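Local structure of carboxylase (Deinococcus radiodurans, 5H80) at residues A[64-69]-A[87-92]; A[41-46]-A[109-114]; A[60-65]-A[70-75]. The protein probably carries out, through its biotin carboxylase domain, the ATP-dependent carboxylation of biotin as part of a single-chain bacterial carboxylase. All coordinates share one frame; numbering follows the deposited sequence.

How the contacts relate
All three contacts lie in the N-terminal domain of the biotin carboxylase, around its parallel sheet. Contact 1 buries both residues that touch and contact 2 three of its four, Tyr111 being partly exposed, whereas contact 3 is partly buried, with Tyr62, Val72 and Ala75 nearer the surface. Contacts 1 and 3 share Pro64 and Asp65 and meet directly, since Tyr89 OH of contact 1 probably bonds Ala63 N, 3.0 Å away. Contact 2 touches both: Ala44 packs on His71 and Phe113 on Tyr89. Contact 1 is a single polar meeting between a 3-10 turn and the short helix 86-89, contact 2 joins a hydroxyl–carboxylate bond to CH-pi packing, and contact 3 is mainly apolar around one histidine bond.

Contact 1: A[64-69]-A[87-92]; sequences PDDAGS and AAYLDG
Asp66 and Tyr89 carry this contact alone, a buried carboxylate–phenol meeting beside the parallel sheet of the N-terminal domain. Here the loop that follows strand 57-62 meets the end of the short helix 86-89. Tyr89 OH donates to Asp66 OD2 at 2.6 Å, a bond that is short but weak in geometry. The carboxylate stands almost perpendicular to the phenol ring, the two planes 86° apart. Close by, Asp66 CB lies 3.2 Å from Tyr89 OH, putting the hydroxyl beside the root of the aspartate as well as its oxygen.

Both groups are held from outside as well. Asp66 OD1 forms a salt bridge with Arg40, which probably helps keep the carboxylate charged, and Tyr89 OH also bonds Ala63 N just ahead of the 64-69 loop. Tyr89 CG lies anti to its own carbonyl carbon (chi1 -59°), a setting that sends the ring from the helix toward the loop. A phenylalanine in its place would probably leave Asp66 OD2 and the Ala63 amide without the hydroxyl that links them.

From Asp66 the chain folds into a type I beta turn that ends at Ser69, closed by Ser69 N on Asp66 O at 3.3 Å. Overlapping it, Ala67 N bonds Pro64 O at 3.0 Å.

Contact 2: A[41-46]-A[109-114]; sequences GEVAVR and PGYGFL
Tyr111 lies against Glu42 and Val43 in a buried contact, part hydrogen bond and part CH-pi packing, between the first turn of helix 42-53 and the loop that leaves strand 106-108. Tyr111 OH donates to Glu42 OE1 at 2.5 Å, meeting the oxygen on its syn side and 20° out of the carboxylate plane. Relative to the ring, OE1 sits at the edge, near its plane, while the carboxylate itself is turned 41° against the phenol. Glu42 reaches it with a bent chain: CG is tucked between the backbone N and the carbonyl carbon (chi1 73°), and a second bend at chi2 swings the carboxylate toward the hydroxyl. Lys424 forms a salt bridge with the same OE1, which probably favours the charged carboxylate.

Both segments follow neighbouring strands of the domain's parallel sheet: helix 42-53 comes after strand 34-37 and the 109-114 loop after strand 106-108. Across one face of the ring lies Val43 CG2, 3.6 Å from the centroid and displaced toward the rim, close to the phenol end at 3.2 Å from Tyr111 CZ. The backbone comes near as well, with Val43 CG2 4.3 Å from Gly110 CA. Gly110 has a positive phi, and a side chain there would point at Val43. Outside the two segments, Asn39 ND2 bonds the carbonyl oxygens of both Pro109 and Tyr111. At the helix start, Gly41 O takes two amides, Ala44 N at 3.0 Å and Val45 N at 3.1 Å.

Contact 3: A[60-65]-A[70-75]; sequences AVYAPD and LHVRRA
His71 NE2 donates to Val61 O at 2.8 Å, a nearly straight bond with an N-H...O angle of 163°. The oxygen lies in the plane of the imidazole, at its edge, while the nitrogen approaches 28° away from the plane of the carbonyl. At the other ring nitrogen, ND1 bonds Ser69 OG, just before the helix, and these two bonds together fix the rotation of the ring. Since NE2 is the donor to Val61 O, it carries a proton.

The rest of the interface is apolar. Ala60 CB and Ala75 CB meet at 3.3 Å, tighter than an ordinary van der Waals contact, and the same Ala60 CB lies 3.6 Å from His71 O. Further along the strand, Tyr62 CB touches Val72 CG2 at 3.7 Å, while Val72 CG1 sits over one face of the Tyr62 ring, offset toward its rim. The valine comes in at about a right angle to the tyrosine. Its CG2 serves both neighbours, since it also lies over a face of the His71 ring, offset toward the rim. Tyr62 CG is placed between its backbone N and carbonyl carbon, which turns the ring toward Val72.

Glu48 of helix 42-53 packs on both alanines, and Tyr62 also touches Ala78 and Ala80 of the next strand. The axes of strand residues 60-62 and helix 70-74 come within 8.0 Å, their N-to-C directions 138° apart. Strand 57-62 and helix 70-74 are the first two elements of a beta-alpha-beta unit that strand 77-80 completes within the parallel sheet.

Contact 1: A[64-69]-A[87-92]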
# COMPACT_ATOMS: atom_id res chain seq x y z
N PRO A 64 -11.35 30.16 -0.15
CA PRO A 64 -10.34 30.51 -1.12
C PRO A 64 -8.83 30.32 -0.84
O PRO A 64 -8.04 29.92 -1.72
CB PRO A 64 -10.67 32.03 -1.44
CG PRO A 64 -12.05 32.27 -0.91
CD PRO A 64 -12.17 31.34 0.27
N ASP A 65 -8.39 30.50 0.38
CA ASP A 65 -6.99 30.25 0.79
C ASP A 65 -6.63 28.77 0.84
O ASP A 65 -5.53 28.47 1.07
CB ASP A 65 -6.67 30.84 2.11
CG ASP A 65 -7.31 30.12 3.28
OD1 ASP A 65 -8.24 29.31 3.13
OD2 ASP A 65 -6.96 30.55 4.42
N ASP A 66 -7.61 27.92 0.56
CA ASP A 66 -7.47 26.47 0.52
C ASP A 66 -7.65 25.98 -0.87
O ASP A 66 -7.83 24.78 -1.09
CB ASP A 66 -8.50 25.85 1.49
CG ASP A 66 -7.99 24.59 2.20
OD1 ASP A 66 -6.75 24.34 2.16
OD2 ASP A 66 -8.85 23.94 2.80
N ALA A 67 -7.76 26.89 -1.88
CA ALA A 67 -8.24 26.45 -3.15
C ALA A 67 -7.31 25.48 -3.95
O ALA A 67 -7.79 24.73 -4.78
CB ALA A 67 -8.75 27.62 -4.02
N GLY A 68 -6.05 25.43 -3.60
CA GLY A 68 -5.07 24.58 -4.36
C GLY A 68 -4.96 23.16 -3.76
O GLY A 68 -4.38 22.29 -4.36
N SER A 69 -5.61 22.98 -2.67
CA SER A 69 -5.75 21.67 -1.99
C SER A 69 -6.29 20.62 -2.96
O SER A 69 -7.24 20.82 -3.72
CB SER A 69 -6.60 21.71 -0.73
OG SER A 69 -6.81 20.30 -0.29
N ALA A 87 -12.77 29.26 10.24
CA ALA A 87 -14.18 29.72 10.39
C ALA A 87 -15.20 29.32 9.28
O ALA A 87 -16.35 29.08 9.57
CB ALA A 87 -14.22 31.26 10.49
N ALA A 88 -14.79 29.38 8.04
CA ALA A 88 -15.65 29.08 6.90
C ALA A 88 -16.13 27.63 6.97
O ALA A 88 -17.30 27.35 6.61
CB ALA A 88 -14.87 29.27 5.60
N TYR A 89 -15.21 26.73 7.36
CA TYR A 89 -15.52 25.26 7.52
C TYR A 89 -16.30 24.92 8.80
O TYR A 89 -16.95 23.88 8.86
CB TYR A 89 -14.22 24.43 7.43
CG TYR A 89 -13.43 24.56 6.12
CD1 TYR A 89 -13.64 23.65 5.09
CD2 TYR A 89 -12.43 25.46 5.96
CE1 TYR A 89 -12.97 23.80 3.92
CE2 TYR A 89 -11.71 25.56 4.78
CZ TYR A 89 -11.95 24.61 3.79
OH TYR A 89 -11.30 24.67 2.61
N LEU A 90 -16.38 25.86 9.75
CA LEU A 90 -17.09 25.71 11.00
C LEU A 90 -18.50 26.40 10.92
O LEU A 90 -19.30 26.36 11.88
CB LEU A 90 -16.26 26.35 12.13
CG LEU A 90 -14.90 25.71 12.41
CD1 LEU A 90 -13.95 26.60 13.24
CD2 LEU A 90 -15.18 24.35 12.99
N ASP A 91 -18.83 27.04 9.79
CA ASP A 91 -20.16 27.67 9.73
C ASP A 91 -21.21 26.61 9.41
O ASP A 91 -21.52 26.34 8.29
CB ASP A 91 -20.11 28.94 8.84
CG ASP A 91 -21.45 29.68 8.79
OD1 ASP A 91 -22.53 29.13 9.16
OD2 ASP A 91 -21.40 30.80 8.25
N GLY A 92 -21.75 26.02 10.47
CA GLY A 92 -22.75 24.99 10.33
C GLY A 92 -23.90 25.34 9.42
O GLY A 92 -24.27 24.53 8.56

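Contact 2: A[41-46]-A[109-114]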
# COMPACT_ATOMS: atom_id res chain seq x y z
N GLY A 41 -8.39 19.31 3.26
CA GLY A 41 -7.05 18.82 3.47
C GLY A 41 -7.03 17.30 3.30
O GLY A 41 -7.97 16.77 2.63
N GLU A 42 -6.11 16.65 4.03
CA GLU A 42 -5.84 15.20 3.81
C GLU A 42 -7.10 14.33 4.11
O GLU A 42 -7.47 13.46 3.28
CB GLU A 42 -4.60 14.72 4.50
CG GLU A 42 -4.73 14.60 5.98
CD GLU A 42 -5.38 13.28 6.45
OE1 GLU A 42 -5.61 13.21 7.64
OE2 GLU A 42 -5.81 12.39 5.66
N VAL A 43 -7.89 14.68 5.11
CA VAL A 43 -9.13 13.96 5.39
C VAL A 43 -10.27 14.07 4.31
O VAL A 43 -10.98 13.03 4.10
CB VAL A 43 -9.64 14.14 6.84
CG1 VAL A 43 -10.40 15.42 7.08
CG2 VAL A 43 -10.45 12.91 7.26
N ALA A 44 -10.38 15.22 3.61
CA ALA A 44 -11.40 15.44 2.72
C ALA A 44 -10.95 14.56 1.54
O ALA A 44 -11.81 13.95 0.93
CB ALA A 44 -11.41 16.81 2.25
N VAL A 45 -9.67 14.57 1.29
CA VAL A 45 -9.15 13.67 0.16
C VAL A 45 -9.45 12.16 0.46
O VAL A 45 -9.99 11.36 -0.43
CB VAL A 45 -7.63 13.96 -0.04
CG1 VAL A 45 -6.99 12.96 -0.97
CG2 VAL A 45 -7.25 15.32 -0.66
N ARG A 46 -9.10 11.71 1.63
CA ARG A 46 -9.40 10.43 2.14
C ARG A 46 -10.87 9.97 1.93
O ARG A 46 -11.26 8.87 1.42
CB ARG A 46 -8.98 10.37 3.61
CG ARG A 46 -9.27 8.97 4.24
CD ARG A 46 -8.42 7.78 3.73
NE ARG A 46 -8.81 6.44 4.16
CZ ARG A 46 -9.60 5.67 3.41
NH1 ARG A 46 -10.27 6.12 2.38
NH2 ARG A 46 -9.84 4.44 3.74
N PRO A 109 -18.41 14.66 8.43
CA PRO A 109 -17.68 15.73 9.09
C PRO A 109 -16.14 15.56 9.28
O PRO A 109 -15.44 16.47 9.76
CB PRO A 109 -18.37 15.73 10.44
CG PRO A 109 -18.59 14.34 10.72
CD PRO A 109 -18.93 13.70 9.41
N GLY A 110 -15.59 14.48 8.72
CA GLY A 110 -14.22 14.05 9.03
C GLY A 110 -13.79 14.04 10.47
O GLY A 110 -14.39 13.39 11.27
N TYR A 111 -12.63 14.63 10.78
CA TYR A 111 -12.27 14.79 12.18
C TYR A 111 -11.85 16.24 12.33
O TYR A 111 -11.45 16.95 11.33
CB TYR A 111 -11.18 13.79 12.66
CG TYR A 111 -10.17 13.32 11.58
CD1 TYR A 111 -9.23 14.14 11.11
CD2 TYR A 111 -10.20 12.04 11.11
CE1 TYR A 111 -8.31 13.71 10.14
CE2 TYR A 111 -9.30 11.59 10.17
CZ TYR A 111 -8.37 12.46 9.70
OH TYR A 111 -7.56 11.98 8.71
N GLY A 112 -11.99 16.70 13.57
CA GLY A 112 -11.89 18.10 13.84
C GLY A 112 -13.16 18.77 13.38
O GLY A 112 -14.22 18.09 13.03
N PHE A 113 -13.03 20.12 13.28
CA PHE A 113 -14.17 20.94 12.74
C PHE A 113 -15.46 20.55 13.58
O PHE A 113 -15.41 20.50 14.83
CB PHE A 113 -14.18 20.78 11.20
CG PHE A 113 -12.94 21.40 10.51
CD1 PHE A 113 -12.92 22.76 10.15
CD2 PHE A 113 -11.74 20.69 10.38
CE1 PHE A 113 -11.77 23.36 9.62
CE2 PHE A 113 -10.59 21.28 9.84
CZ PHE A 113 -10.62 22.60 9.42
N LEU A 114 -16.48 20.04 12.90
CA LEU A 114 -17.81 19.82 13.52
C LEU A 114 -18.08 18.36 13.79
O LEU A 114 -19.20 17.96 14.10
CB LEU A 114 -18.87 20.42 12.56
CG LEU A 114 -18.75 21.93 12.32
CD1 LEU A 114 -19.80 22.43 11.35
CD2 LEU A 114 -18.79 22.74 13.62

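Contact 3: A[60-65]-A[70-75]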
# COMPACT_ATOMS: atom_id res chain seq x y z
N ALA A 60 -17.42 18.50 -2.16
CA ALA A 60 -16.41 19.17 -1.31
C ALA A 60 -16.80 20.64 -1.11
O ALA A 60 -17.69 21.18 -1.88
CB ALA A 60 -15.02 18.98 -1.92
N VAL A 61 -16.22 21.25 -0.09
CA VAL A 61 -16.33 22.68 0.13
C VAL A 61 -14.89 23.19 0.32
O VAL A 61 -13.95 22.48 0.84
CB VAL A 61 -17.25 23.07 1.33
CG1 VAL A 61 -18.74 22.78 1.07
CG2 VAL A 61 -16.79 22.42 2.67
N TYR A 62 -14.65 24.43 -0.04
CA TYR A 62 -13.39 25.06 0.13
C TYR A 62 -13.48 26.56 0.39
O TYR A 62 -14.42 27.23 -0.11
CB TYR A 62 -12.39 24.82 -1.06
CG TYR A 62 -12.90 25.32 -2.38
CD1 TYR A 62 -12.37 26.47 -2.91
CD2 TYR A 62 -13.98 24.70 -3.11
CE1 TYR A 62 -12.88 27.04 -4.06
CE2 TYR A 62 -14.45 25.25 -4.35
CZ TYR A 62 -13.86 26.41 -4.79
OH TYR A 62 -14.28 27.02 -5.93
N ALA A 63 -12.57 27.03 1.19
CA ALA A 63 -12.32 28.46 1.38
C ALA A 63 -11.30 28.89 0.36
O ALA A 63 -10.44 28.08 -0.05
CB ALA A 63 -11.79 28.69 2.78
N PRO A 64 -11.35 30.16 -0.15
CA PRO A 64 -10.34 30.51 -1.12
C PRO A 64 -8.83 30.32 -0.84
O PRO A 64 -8.04 29.92 -1.72
CB PRO A 64 -10.67 32.03 -1.44
CG PRO A 64 -12.05 32.27 -0.91
CD PRO A 64 -12.17 31.34 0.27
N ASP A 65 -8.39 30.50 0.38
CA ASP A 65 -6.99 30.25 0.79
C ASP A 65 -6.63 28.77 0.84
O ASP A 65 -5.53 28.47 1.07
CB ASP A 65 -6.67 30.84 2.11
CG ASP A 65 -7.31 30.12 3.28
OD1 ASP A 65 -8.24 29.31 3.13
OD2 ASP A 65 -6.96 30.55 4.42
N LEU A 70 -5.74 19.40 -2.86
CA LEU A 70 -6.25 18.25 -3.65
C LEU A 70 -7.67 17.91 -3.44
O LEU A 70 -8.35 17.48 -4.38
CB LEU A 70 -5.34 16.97 -3.49
CG LEU A 70 -5.75 15.73 -4.28
CD1 LEU A 70 -5.61 15.95 -5.78
CD2 LEU A 70 -4.80 14.56 -3.89
N HIS A 71 -8.20 18.17 -2.22
CA HIS A 71 -9.63 17.91 -1.98
C HIS A 71 -10.63 18.69 -2.88
O HIS A 71 -11.72 18.22 -3.10
CB HIS A 71 -9.91 18.05 -0.52
CG HIS A 71 -10.38 19.40 -0.05
ND1 HIS A 71 -9.54 20.42 0.37
CD2 HIS A 71 -11.65 19.86 0.10
CE1 HIS A 71 -10.28 21.47 0.71
NE2 HIS A 71 -11.55 21.16 0.56
N VAL A 72 -10.17 19.81 -3.38
CA VAL A 72 -10.96 20.60 -4.34
C VAL A 72 -11.21 19.82 -5.65
O VAL A 72 -12.37 19.39 -5.95
CB VAL A 72 -10.30 21.96 -4.52
CG1 VAL A 72 -11.04 22.76 -5.60
CG2 VAL A 72 -10.24 22.75 -3.23
N ARG A 73 -10.10 19.59 -6.36
CA ARG A 73 -10.07 18.89 -7.64
C ARG A 73 -10.60 17.47 -7.55
O ARG A 73 -11.24 16.98 -8.49
CB ARG A 73 -8.61 18.77 -8.14
CG ARG A 73 -8.04 19.99 -8.83
CD ARG A 73 -6.52 19.84 -9.06
NE ARG A 73 -5.75 19.76 -7.80
CZ ARG A 73 -4.45 20.02 -7.67
NH1 ARG A 73 -3.70 20.40 -8.71
NH2 ARG A 73 -3.88 19.90 -6.47
N ARG A 74 -10.30 16.78 -6.44
CA ARG A 74 -10.72 15.38 -6.30
C ARG A 74 -12.21 15.14 -6.07
O ARG A 74 -12.71 14.02 -6.32
CB ARG A 74 -9.85 14.64 -5.22
CG ARG A 74 -10.15 13.20 -4.94
CD ARG A 74 -9.78 12.32 -6.18
NE ARG A 74 -10.11 10.91 -5.91
CZ ARG A 74 -11.33 10.36 -5.90
NH1 ARG A 74 -12.41 11.10 -6.18
NH2 ARG A 74 -11.49 9.09 -5.60
N ALA A 75 -12.96 16.10 -5.54
CA ALA A 75 -14.37 15.85 -5.43
C ALA A 75 -15.07 15.73 -6.81
O ALA A 75 -14.57 16.22 -7.87
CB ALA A 75 -14.95 17.03 -4.63